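Local coordinates for protein (glyceraldehyde 3-phosphate dehydrogenase) (Sulfolobus solfataricus, PDB 1B7G) that catalyses the phosphorylating oxidation of D-glyceraldehyde 3-phosphate in glycolysis, using NADP in marked preference to NAD, at residues S155-V160 and I223-K228. The protein carries 1 engineered substitution. Sequence-based numbering, arbitrary orientation.
Unlike the reference sequence in segment 155-160: K159 (reference Asn).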
loop_
_atom_site.group_PDB
_atom_site.type_symbol
_atom_site.label_atom_id
_atom_site.label_comp_id
_atom_site.label_asym_id
_atom_site.label_seq_id
_atom_site.Cartn_x
_atom_site.Cartn_y
_atom_site.Cartn_z
ATOM N N SER A 155 5.392 34.527 12.258
ATOM C CA SER A 155 5.682 35.186 13.518
ATOM C C SER A 155 6.504 34.246 14.382
ATOM O O SER A 155 6.295 33.019 14.369
ATOM C CB SER A 155 4.433 35.620 14.278
ATOM O OG SER A 155 4.768 35.988 15.601
ATOM N N LYS A 156 7.463 34.812 15.104
ATOM C CA LYS A 156 8.380 33.979 15.863
ATOM C C LYS A 156 7.646 32.990 16.778
ATOM O O LYS A 156 6.799 33.418 17.568
ATOM C CB LYS A 156 9.269 34.868 16.737
ATOM C CG LYS A 156 10.479 34.096 17.235
ATOM C CD LYS A 156 11.368 34.954 18.110
ATOM C CE LYS A 156 12.314 34.079 18.926
ATOM N NZ LYS A 156 13.032 33.092 18.087
ATOM N N VAL A 157 8.009 31.721 16.730
ATOM C CA VAL A 157 7.421 30.712 17.600
ATOM C C VAL A 157 8.097 30.818 18.961
ATOM O O VAL A 157 9.303 30.626 19.126
ATOM C CB VAL A 157 7.559 29.284 17.041
ATOM C CG1 VAL A 157 7.121 28.233 18.038
ATOM C CG2 VAL A 157 6.760 29.222 15.732
ATOM N N GLU A 158 7.267 31.154 19.941
ATOM C CA GLU A 158 7.796 31.366 21.287
ATOM C C GLU A 158 7.602 30.160 22.174
ATOM O O GLU A 158 8.388 29.922 23.095
ATOM C CB GLU A 158 7.056 32.604 21.853
ATOM C CG GLU A 158 7.429 33.860 21.084
ATOM C CD GLU A 158 8.871 34.280 21.325
ATOM O OE1 GLU A 158 9.590 33.597 22.090
ATOM O OE2 GLU A 158 9.293 35.295 20.750
ATOM N N LYS A 159 6.569 29.367 21.860
ATOM C CA LYS A 159 6.288 28.192 22.669
ATOM C C LYS A 159 5.492 27.111 21.931
ATOM O O LYS A 159 4.633 27.369 21.135
ATOM C CB LYS A 159 5.488 28.614 23.930
ATOM C CG LYS A 159 5.523 27.487 24.958
ATOM C CD LYS A 159 4.517 27.665 26.063
ATOM C CE LYS A 159 4.810 28.876 26.925
ATOM N NZ LYS A 159 3.985 28.844 28.172
ATOM N N VAL A 160 5.865 25.843 22.202
ATOM C CA VAL A 160 5.187 24.707 21.591
ATOM C C VAL A 160 4.803 23.698 22.685
ATOM O O VAL A 160 5.669 23.283 23.457
ATOM C CB VAL A 160 6.070 23.951 20.569
ATOM C CG1 VAL A 160 5.353 22.680 20.041
ATOM C CG2 VAL A 160 6.438 24.812 19.375
ATOM N N ILE A 223 -1.205 19.973 18.199
ATOM C CA ILE A 223 -0.233 20.953 18.685
ATOM C C ILE A 223 -0.799 22.332 18.979
ATOM O O ILE A 223 -1.838 22.721 18.535
ATOM C CB ILE A 223 0.949 21.175 17.719
ATOM C CG1 ILE A 223 0.400 21.847 16.458
ATOM C CG2 ILE A 223 1.698 19.900 17.374
ATOM C CD1 ILE A 223 1.533 22.562 15.714
ATOM N N ASN A 224 -0.070 22.934 19.916
ATOM C CA ASN A 224 -0.450 24.267 20.386
ATOM C C ASN A 224 0.827 25.127 20.338
ATOM O O ASN A 224 1.760 24.859 21.071
ATOM C CB ASN A 224 -1.003 24.183 21.795
ATOM C CG ASN A 224 -1.309 25.552 22.387
ATOM O OD1 ASN A 224 -0.507 26.490 22.465
ATOM N ND2 ASN A 224 -2.552 25.691 22.838
ATOM N N ILE A 225 0.732 26.150 19.489
ATOM C CA ILE A 225 1.906 27.029 19.312
ATOM C C ILE A 225 1.557 28.420 19.860
ATOM O O ILE A 225 0.453 28.923 19.680
ATOM C CB ILE A 225 2.255 27.148 17.814
ATOM C CG1 ILE A 225 2.711 25.815 17.191
ATOM C CG2 ILE A 225 3.355 28.197 17.578
ATOM C CD1 ILE A 225 2.675 25.878 15.664
ATOM N N THR A 226 2.540 29.016 20.578
ATOM C CA THR A 226 2.330 30.401 21.015
ATOM C C THR A 226 3.333 31.281 20.246
ATOM O O THR A 226 4.505 30.908 20.211
ATOM C CB THR A 226 2.560 30.607 22.522
ATOM O OG1 THR A 226 1.738 29.692 23.215
ATOM C CG2 THR A 226 2.238 32.052 22.916
ATOM N N LEU A 227 2.827 32.247 19.516
ATOM C CA LEU A 227 3.652 33.129 18.692
ATOM C C LEU A 227 3.986 34.445 19.402
ATOM O O LEU A 227 3.336 34.856 20.366
ATOM C CB LEU A 227 2.894 33.470 17.396
ATOM C CG LEU A 227 2.379 32.250 16.621
ATOM C CD1 LEU A 227 1.494 32.662 15.468
ATOM C CD2 LEU A 227 3.552 31.401 16.159
ATOM N N LYS A 228 4.993 35.142 18.887
ATOM C CA LYS A 228 5.432 36.387 19.539
ATOM C C LYS A 228 4.380 37.458 19.378
ATOM O O LYS A 228 4.092 38.271 20.251
ATOM C CB LYS A 228 6.774 36.785 18.924
ATOM C CG LYS A 228 7.170 38.251 19.122
ATOM C CD LYS A 228 8.667 38.330 19.408
ATOM C CE LYS A 228 9.276 39.626 18.903
ATOM N NZ LYS A 228 10.649 39.815 19.453
#
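A classic beta bulge marks the start of strand 157-167 where it pairs antiparallel with the end of strand 219-227, two neighbours in the mixed sheet of the C-terminal domain. Two residues, E158 and K159, stand opposite the single T226, whose carbonyl O accepts two amides in its plane: E158 N at 2.8 Å and, less closely, K159 N at 3.1 Å, which sits on a lone pair. T226 N answers with a nearly straight 2.7 Å bond to K159 O, and K228 N closes the end of the pairing on K156 O.

The extra residue shifts the register by one, yet V157 and V160 still share a face with I225 and L227. There beta-branched V157, V160 and I225 suit extended backbone, and V157 crosses I225 and L227 obliquely: V157 CG1, anti to its backbone N, touches I225 CG2 at 3.8 Å, while its CG2 leans on L227 CD2 at 3.9 Å. I148 and V151 of helix 139-152 cover this greasy side.

On the partly exposed face, which suits the polar T226, the engineered K159 (asparagine in the reference sequence) lays its CB against T226 CB (3.8 Å) before its chain leads away. At the bulge E158 points at the partner strand, bends at chi2 (-69°) and runs alongside K228, both pointing the same way, so that the acid lies against the lysine's methylenes rather than its ammonium; OE2 and NZ stay 4.9 Å apart, an attraction probably felt only at range. An alanine here in place of E158 would probably leave the K228 methylenes less covered and lose the nearby opposite charge. Just before strand 157-167 begins, S155 OG, anti to its own N (chi1 168°), hydrogen-bonds D229 and rests 3.6 Å from L227 CB.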